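Local coordinates for monosaccharide ABC transporter substrate-binding protein, CUT2 family (PDB 4RU1) that binds myo-inositol in the cleft between its two lobes and probably hands such polyols or sugars to an ABC-type membrane transporter, at residues I26-P31 with Q153-L158; C148-Q153 with S160-V165; W265-I268 with D272-G275. All coordinates share one frame; numbering follows the deposited sequence.

Contact 1: I26-P31 with Q153-L158. With INS (1,2,3,4,5,6-hexahydroxy-cyclohexane), chain M.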
# COMPACT_ATOMS: atom_id res chain seq x y z
N ILE A 26 -8.89 -4.16 9.91
CA ILE A 26 -8.08 -3.33 10.80
C ILE A 26 -6.84 -2.92 10.07
O ILE A 26 -6.06 -3.76 9.57
CB ILE A 26 -7.74 -4.15 12.02
CG1 ILE A 26 -9.04 -4.52 12.75
CG2 ILE A 26 -6.90 -3.32 12.96
CD1 ILE A 26 -8.84 -5.58 13.84
N THR A 27 -6.64 -1.62 9.94
CA THR A 27 -5.52 -1.11 9.19
C THR A 27 -4.75 -0.01 9.96
O THR A 27 -5.03 0.36 11.09
CB THR A 27 -5.98 -0.57 7.85
OG1 THR A 27 -6.40 0.78 8.07
CG2 THR A 27 -7.07 -1.39 7.23
N HIS A 28 -3.66 0.41 9.33
CA HIS A 28 -2.78 1.47 9.81
C HIS A 28 -2.99 2.82 9.14
O HIS A 28 -2.15 3.67 9.28
CB HIS A 28 -1.34 1.02 9.61
CG HIS A 28 -0.99 0.75 8.16
ND1 HIS A 28 -1.18 -0.50 7.59
CD2 HIS A 28 -0.45 1.52 7.21
CE1 HIS A 28 -0.77 -0.48 6.35
NE2 HIS A 28 -0.34 0.74 6.08
N GLN A 29 -4.13 2.96 8.41
CA GLN A 29 -4.50 4.15 7.64
C GLN A 29 -4.27 5.41 8.50
O GLN A 29 -4.79 5.51 9.64
CB GLN A 29 -5.94 4.05 7.20
CG GLN A 29 -6.47 5.35 6.68
CD GLN A 29 -7.88 5.29 6.22
OE1 GLN A 29 -8.62 4.37 6.53
NE2 GLN A 29 -8.26 6.26 5.42
N GLN A 30 -3.47 6.33 7.96
CA GLN A 30 -3.44 7.69 8.50
C GLN A 30 -4.71 8.38 8.09
O GLN A 30 -5.10 8.35 6.91
CB GLN A 30 -2.27 8.43 7.92
CG GLN A 30 -2.16 9.89 8.30
CD GLN A 30 -1.61 10.05 9.71
OE1 GLN A 30 -0.69 9.35 10.13
NE2 GLN A 30 -2.19 10.97 10.45
N PRO A 31 -5.38 9.08 9.00
CA PRO A 31 -6.60 9.79 8.53
C PRO A 31 -6.34 10.72 7.38
O PRO A 31 -5.28 11.39 7.35
CB PRO A 31 -7.03 10.59 9.77
CG PRO A 31 -6.60 9.68 10.90
CD PRO A 31 -5.27 9.05 10.47
N GLN A 153 7.73 6.73 8.94
CA GLN A 153 8.82 5.89 9.47
C GLN A 153 8.34 4.61 10.13
O GLN A 153 7.18 4.53 10.54
CB GLN A 153 9.68 6.69 10.47
CG GLN A 153 10.34 7.93 9.90
CD GLN A 153 11.21 8.63 10.96
OE1 GLN A 153 10.81 9.65 11.54
NE2 GLN A 153 12.32 8.07 11.22
N GLY A 154 9.21 3.63 10.05
CA GLY A 154 8.99 2.36 10.77
C GLY A 154 7.88 1.51 10.17
O GLY A 154 7.20 0.80 10.90
N GLN A 155 7.68 1.60 8.86
CA GLN A 155 6.66 0.78 8.21
C GLN A 155 7.31 -0.19 7.21
O GLN A 155 7.93 0.27 6.20
CB GLN A 155 5.62 1.66 7.54
CG GLN A 155 4.74 2.33 8.59
CD GLN A 155 3.49 2.94 8.08
OE1 GLN A 155 3.04 2.74 6.96
NE2 GLN A 155 2.88 3.74 8.91
N VAL A 156 7.20 -1.49 7.46
CA VAL A 156 8.04 -2.47 6.76
C VAL A 156 7.74 -2.37 5.24
O VAL A 156 8.63 -2.67 4.37
CB VAL A 156 7.87 -3.92 7.23
CG1 VAL A 156 8.43 -4.10 8.61
CG2 VAL A 156 6.45 -4.47 7.13
N GLN A 157 6.49 -2.13 4.88
CA GLN A 157 6.11 -2.16 3.46
C GLN A 157 6.70 -1.00 2.68
O GLN A 157 6.97 -1.11 1.46
CB GLN A 157 4.60 -2.21 3.24
CG GLN A 157 3.83 -0.91 3.46
CD GLN A 157 3.68 -0.44 4.91
OE1 GLN A 157 4.22 -1.00 5.86
NE2 GLN A 157 2.84 0.56 5.04
N LEU A 158 6.92 0.12 3.35
CA LEU A 158 7.57 1.27 2.75
C LEU A 158 9.07 1.07 2.73
O LEU A 158 9.71 1.33 1.66
CB LEU A 158 7.19 2.55 3.54
CG LEU A 158 5.71 2.93 3.55
CD1 LEU A 158 5.51 4.25 4.26
CD2 LEU A 158 5.07 2.86 2.15
C1 INS M . 0.46 2.46 -0.11
C2 INS M . 0.53 3.91 0.37
C3 INS M . -0.25 4.05 1.67
C4 INS M . 0.15 3.03 2.72
C5 INS M . 0.00 1.63 2.22
C6 INS M . 0.74 1.38 0.93
O1 INS M . 1.22 2.23 -1.30
O2 INS M . 1.92 4.15 0.67
O3 INS M . 0.04 5.38 2.15
O4 INS M . -0.62 3.21 3.93
O5 INS M . 0.50 0.65 3.16
O6 INS M . 0.47 0.05 0.41
O HOH W 1 0.10 4.84 8.58
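The His28 ring overlaps obliquely the amide ends of Gln155 and Gln157, which reach it from the far wall of the cleft. These walls belong to the two lobes of a periplasmic sugar-binding fold: segment 26-31 leaves strand 21-27 of one parallel sheet, whereas segment 153-158 runs into helix 156-168 of the other lobe. The direct touch is slight: His28 CD2 lies 3.7 Å from Gln155 OE1, with the ring and that amide turned 80° apart, and His28 NE2 lies 3.4 Å from Gln157 NE2.

What joins the lobes here is the ligand. His28 NE2 donates to inositol O5 at 3.0 Å, with an N-H...O angle of 150° and O5 in the ring plane, and Gln157 NE2 donates to the same O5, also at 3.0 Å. One hydroxyl thus receives a hydrogen bond from each lobe, which is consistent with a cleft closed around its ligand. The bend of Gln157 at chi2 (-72°) turns its amide back so that NE2 also gives Gln155 OE1 a hydrogen bond of 2.9 Å, fixing which end of each amide faces which way. The other ring nitrogen, ND1, is hydrogen-bonded to Thr83 OG1, and Trp36 meets the imidazole edge-to-face. A second bridge between the lobes runs through one water, which donates to His28 O at 2.6 Å and accepts from Gln155 NE2 at 3.0 Å.

Contact 2: C148-Q153 with S160-V165. With INS (1,2,3,4,5,6-hexahydroxy-cyclohexane), chain M.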
# COMPACT_ATOMS: atom_id res chain seq x y z
N CYS A 148 14.12 8.66 -2.98
CA CYS A 148 12.93 7.89 -2.58
C CYS A 148 12.30 8.59 -1.39
O CYS A 148 12.99 8.87 -0.41
CB CYS A 148 13.34 6.52 -2.13
SG CYS A 148 13.68 5.44 -3.52
N VAL A 149 11.01 8.93 -1.49
CA VAL A 149 10.30 9.75 -0.49
C VAL A 149 9.39 8.84 0.27
O VAL A 149 8.58 8.16 -0.34
CB VAL A 149 9.57 10.93 -1.11
CG1 VAL A 149 8.83 11.73 -0.03
CG2 VAL A 149 10.58 11.81 -1.86
N LEU A 150 9.56 8.79 1.59
CA LEU A 150 8.76 7.92 2.47
C LEU A 150 7.90 8.78 3.37
O LEU A 150 8.45 9.63 4.07
CB LEU A 150 9.65 7.03 3.37
CG LEU A 150 10.57 6.12 2.60
CD1 LEU A 150 11.97 6.70 2.54
CD2 LEU A 150 10.64 4.75 3.31
N GLN A 151 6.60 8.52 3.40
CA GLN A 151 5.70 9.36 4.16
C GLN A 151 5.48 8.96 5.58
O GLN A 151 4.65 9.59 6.26
CB GLN A 151 4.39 9.54 3.41
CG GLN A 151 3.50 8.30 3.37
CD GLN A 151 3.76 7.32 2.20
OE1 GLN A 151 4.82 7.27 1.60
NE2 GLN A 151 2.78 6.50 1.91
N ALA A 152 6.11 7.89 6.03
CA ALA A 152 6.04 7.45 7.42
C ALA A 152 7.32 6.71 7.68
O ALA A 152 7.96 6.19 6.74
CB ALA A 152 4.86 6.53 7.66
N GLN A 153 7.73 6.73 8.94
CA GLN A 153 8.82 5.89 9.47
C GLN A 153 8.34 4.61 10.13
O GLN A 153 7.18 4.53 10.54
CB GLN A 153 9.68 6.69 10.47
CG GLN A 153 10.34 7.93 9.90
CD GLN A 153 11.21 8.63 10.96
OE1 GLN A 153 10.81 9.65 11.54
NE2 GLN A 153 12.32 8.07 11.22
N SER A 160 10.70 -1.66 2.62
CA SER A 160 11.05 -2.69 1.65
C SER A 160 11.14 -2.09 0.27
O SER A 160 11.97 -2.53 -0.53
CB SER A 160 9.97 -3.78 1.70
OG SER A 160 10.06 -4.52 2.89
N ARG A 161 10.22 -1.19 -0.08
CA ARG A 161 10.24 -0.58 -1.39
C ARG A 161 11.56 0.17 -1.64
O ARG A 161 12.23 -0.05 -2.66
CB ARG A 161 9.06 0.41 -1.58
CG ARG A 161 7.70 -0.22 -1.63
CD ARG A 161 6.57 0.80 -1.78
NE ARG A 161 5.28 0.10 -1.86
CZ ARG A 161 4.11 0.70 -1.72
NH1 ARG A 161 4.00 2.02 -1.58
NH2 ARG A 161 3.04 0.00 -1.84
N CYS A 162 11.91 0.98 -0.66
CA CYS A 162 13.17 1.75 -0.79
C CYS A 162 14.39 0.84 -0.74
O CYS A 162 15.37 1.03 -1.56
CB CYS A 162 13.23 2.83 0.25
SG CYS A 162 11.88 3.99 0.03
N ASN A 163 14.39 -0.14 0.14
CA ASN A 163 15.57 -1.05 0.13
C ASN A 163 15.67 -1.75 -1.26
O ASN A 163 16.77 -1.98 -1.75
CB ASN A 163 15.48 -2.02 1.27
CG ASN A 163 16.53 -3.06 1.23
OD1 ASN A 163 16.25 -4.18 0.91
ND2 ASN A 163 17.78 -2.67 1.50
N GLY A 164 14.53 -2.11 -1.83
CA GLY A 164 14.60 -2.81 -3.10
C GLY A 164 15.17 -1.92 -4.16
O GLY A 164 16.02 -2.40 -4.97
N VAL A 165 14.76 -0.65 -4.23
CA VAL A 165 15.29 0.30 -5.22
C VAL A 165 16.84 0.39 -5.04
O VAL A 165 17.57 0.42 -6.03
CB VAL A 165 14.69 1.69 -5.02
CG1 VAL A 165 15.43 2.73 -5.82
CG2 VAL A 165 13.26 1.69 -5.43
C1 INS M . 0.46 2.46 -0.11
C2 INS M . 0.53 3.91 0.37
C3 INS M . -0.25 4.05 1.67
C4 INS M . 0.15 3.03 2.72
C5 INS M . 0.00 1.63 2.22
C6 INS M . 0.74 1.38 0.93
O1 INS M . 1.22 2.23 -1.30
O2 INS M . 1.92 4.15 0.67
O3 INS M . 0.04 5.38 2.15
O4 INS M . -0.62 3.21 3.93
O5 INS M . 0.50 0.65 3.16
O6 INS M . 0.47 0.05 0.41
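Cys162 SG is set into the side of Leu150, 3.6 Å from Leu150 CG and nearly as near to both of its methyl carbons, while Cys148 CB approaches the same sulfur at 3.6 Å. This is the tight part of the contact. One turn further along the helix, Val165 CG1 lies 4.0 Å from Cys148 SG, so the two cysteines and their neighbours form a continuous buried apolar seam. The sulfurs, Cys148 SG and Cys162 SG, stand 4.2 Å apart, too far for a bond: the disulfide seen between them in another structure of this protein is absent here.

The seam joins the first strand and the helix of the beta-alpha-beta unit formed by strand 145-150, helix 156-168 and strand 172-177. The local axes are 9.4 Å apart and run almost antiparallel, at 168°, as the helix returns across its sheet.

Towards the cleft the two segments part, and their side chains meet through the ligand instead of each other. Arg161, extended from CG to NE (chi2 179°), presents the edge of its guanidinium to inositol O1, with NH1 2.8 Å and NH2 2.9 Å from that oxygen and both donating. Its NE forms a salt bridge with Glu127, which would limit turning of the group, and NH2 also makes a weak hydrogen bond to Gln251 OE1. An alanine here is likely to leave inositol O1 without this paired donation and Glu127 without its charge partner. From the strand end Gln151, bent at chi2 (-87°), turns NE2 onto inositol O2 at 2.8 Å and, more weakly, onto O3. Beyond it the chain continues as a loop that reaches the solvent at Gln153.

Contact 3: W265-I268 with D272-G275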
# COMPACT_ATOMS: atom_id res chain seq x y z
N TRP A 265 -14.59 -15.44 3.58
CA TRP A 265 -15.90 -16.06 3.30
C TRP A 265 -15.66 -17.48 2.76
O TRP A 265 -16.32 -18.41 3.21
CB TRP A 265 -16.78 -15.20 2.38
CG TRP A 265 -18.04 -15.87 1.85
CD1 TRP A 265 -19.31 -15.74 2.37
CD2 TRP A 265 -18.13 -16.74 0.72
NE1 TRP A 265 -20.21 -16.47 1.58
CE2 TRP A 265 -19.50 -17.12 0.60
CE3 TRP A 265 -17.20 -17.26 -0.19
CZ2 TRP A 265 -19.93 -17.97 -0.40
CZ3 TRP A 265 -17.64 -18.11 -1.19
CH2 TRP A 265 -18.99 -18.47 -1.26
N LEU A 266 -14.72 -17.69 1.85
CA LEU A 266 -14.39 -19.03 1.40
C LEU A 266 -13.87 -19.97 2.49
O LEU A 266 -14.23 -21.17 2.58
CB LEU A 266 -13.31 -18.93 0.28
CG LEU A 266 -13.70 -18.61 -1.15
CD1 LEU A 266 -12.46 -18.24 -1.98
CD2 LEU A 266 -14.39 -19.86 -1.76
N TYR A 267 -13.05 -19.45 3.38
CA TYR A 267 -12.55 -20.26 4.49
C TYR A 267 -13.68 -20.67 5.42
O TYR A 267 -13.73 -21.80 5.86
CB TYR A 267 -11.48 -19.51 5.30
CG TYR A 267 -10.86 -20.36 6.35
CD1 TYR A 267 -9.90 -21.30 6.03
CD2 TYR A 267 -11.20 -20.20 7.67
CE1 TYR A 267 -9.30 -22.10 7.00
CE2 TYR A 267 -10.59 -20.99 8.66
CZ TYR A 267 -9.65 -21.94 8.31
OH TYR A 267 -9.00 -22.73 9.31
N ILE A 268 -14.51 -19.70 5.82
CA ILE A 268 -15.53 -19.96 6.84
C ILE A 268 -16.59 -20.88 6.25
O ILE A 268 -17.05 -21.82 6.93
CB ILE A 268 -16.10 -18.62 7.36
CG1 ILE A 268 -15.11 -17.85 8.19
CG2 ILE A 268 -17.39 -18.83 8.17
CD1 ILE A 268 -15.46 -16.37 8.29
N ASP A 272 -11.76 -23.39 2.60
CA ASP A 272 -10.74 -23.19 1.58
C ASP A 272 -9.77 -22.07 1.90
O ASP A 272 -10.15 -21.09 2.59
CB ASP A 272 -11.40 -22.84 0.26
CG ASP A 272 -12.04 -24.02 -0.43
OD1 ASP A 272 -11.29 -24.99 -0.67
OD2 ASP A 272 -13.25 -23.97 -0.81
N THR A 273 -8.54 -22.17 1.32
CA THR A 273 -7.56 -21.09 1.34
C THR A 273 -7.15 -20.80 -0.10
O THR A 273 -7.52 -21.58 -1.01
CB THR A 273 -6.32 -21.41 2.11
OG1 THR A 273 -5.72 -22.56 1.50
CG2 THR A 273 -6.68 -21.64 3.61
N ILE A 274 -6.48 -19.67 -0.30
CA ILE A 274 -5.93 -19.31 -1.60
C ILE A 274 -4.49 -18.98 -1.39
O ILE A 274 -4.16 -18.28 -0.41
CB ILE A 274 -6.61 -18.12 -2.29
CG1 ILE A 274 -8.17 -18.18 -2.28
CG2 ILE A 274 -6.06 -17.99 -3.73
CD1 ILE A 274 -8.79 -16.79 -2.51
N GLY A 275 -3.59 -19.47 -2.21
CA GLY A 275 -2.15 -19.17 -2.08
C GLY A 275 -1.25 -20.27 -1.59
O GLY A 275 -0.04 -20.13 -1.68
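Asp272 comes back against Leu266 and Tyr267 where the chain reverses after the last turn of helix 253-270. That helix follows strand 248-250 of the second lobe's sheet, and the segment after it leads to strand 280-281 at the border of the first lobe's parallel sheet, so the chain has crossed between lobes along this helix, and the contact sits on the surface of the first lobe, at the helix's C-terminal end.

Backbone polarity supplies one hydrogen bond. Asp272 N donates to Leu266 O, six residues earlier, at 3.3 Å; the angle of 155° is fair, but the length makes the bond weak. The Asp272 carboxylate points elsewhere, with OD2 taking a hydrogen bond from Asn270 ND2.

The Asp272 carbonyl O makes a second kind of contact. It lies 3.2 Å from Tyr267 CA, with 122° at the hydrogen, in a CA-H...O contact. The same oxygen sits in the plane of the tyrosine ring, at its edge, 3.5 Å from Tyr267 CD1. The ring is placed there by a first torsion that sets CG opposite the backbone N (chi1 -174°), and the side chain also touches Pro103 and Leu120 of nearby loops.

The remaining contacts are apolar and lie on either side of this carbonyl link. Thr273 and Tyr267 run side by side in the same direction, with the methyl CG2 of Thr273 4.0 Å from Tyr267 CD1. Leu266 and Ile274 instead cross at about a right angle, touching methyl to methyl, Leu266 CD1 to Ile274 CD1, at 4.0 Å.

Contacts 1 and 2 are buried and share helix 156-168: contact 1 uses its first turn, contact 2 its middle. They also share Gln153 and touch where Leu158 packs on Leu150, and both reach the inositol. Their chemistry differs: contact 1 spans the cleft between lobes and is almost wholly polar and ligand-mediated, whereas contact 2 lies within one lobe, apolar at its heart and polar only at the cleft end. Contact 3 is a surface contact, its centre 26 Å from that of contact 1 and 32 Å from that of contact 2, and rests on one weak backbone bond, a CA-H...O contact and a few apolar touches, remote from the ligand.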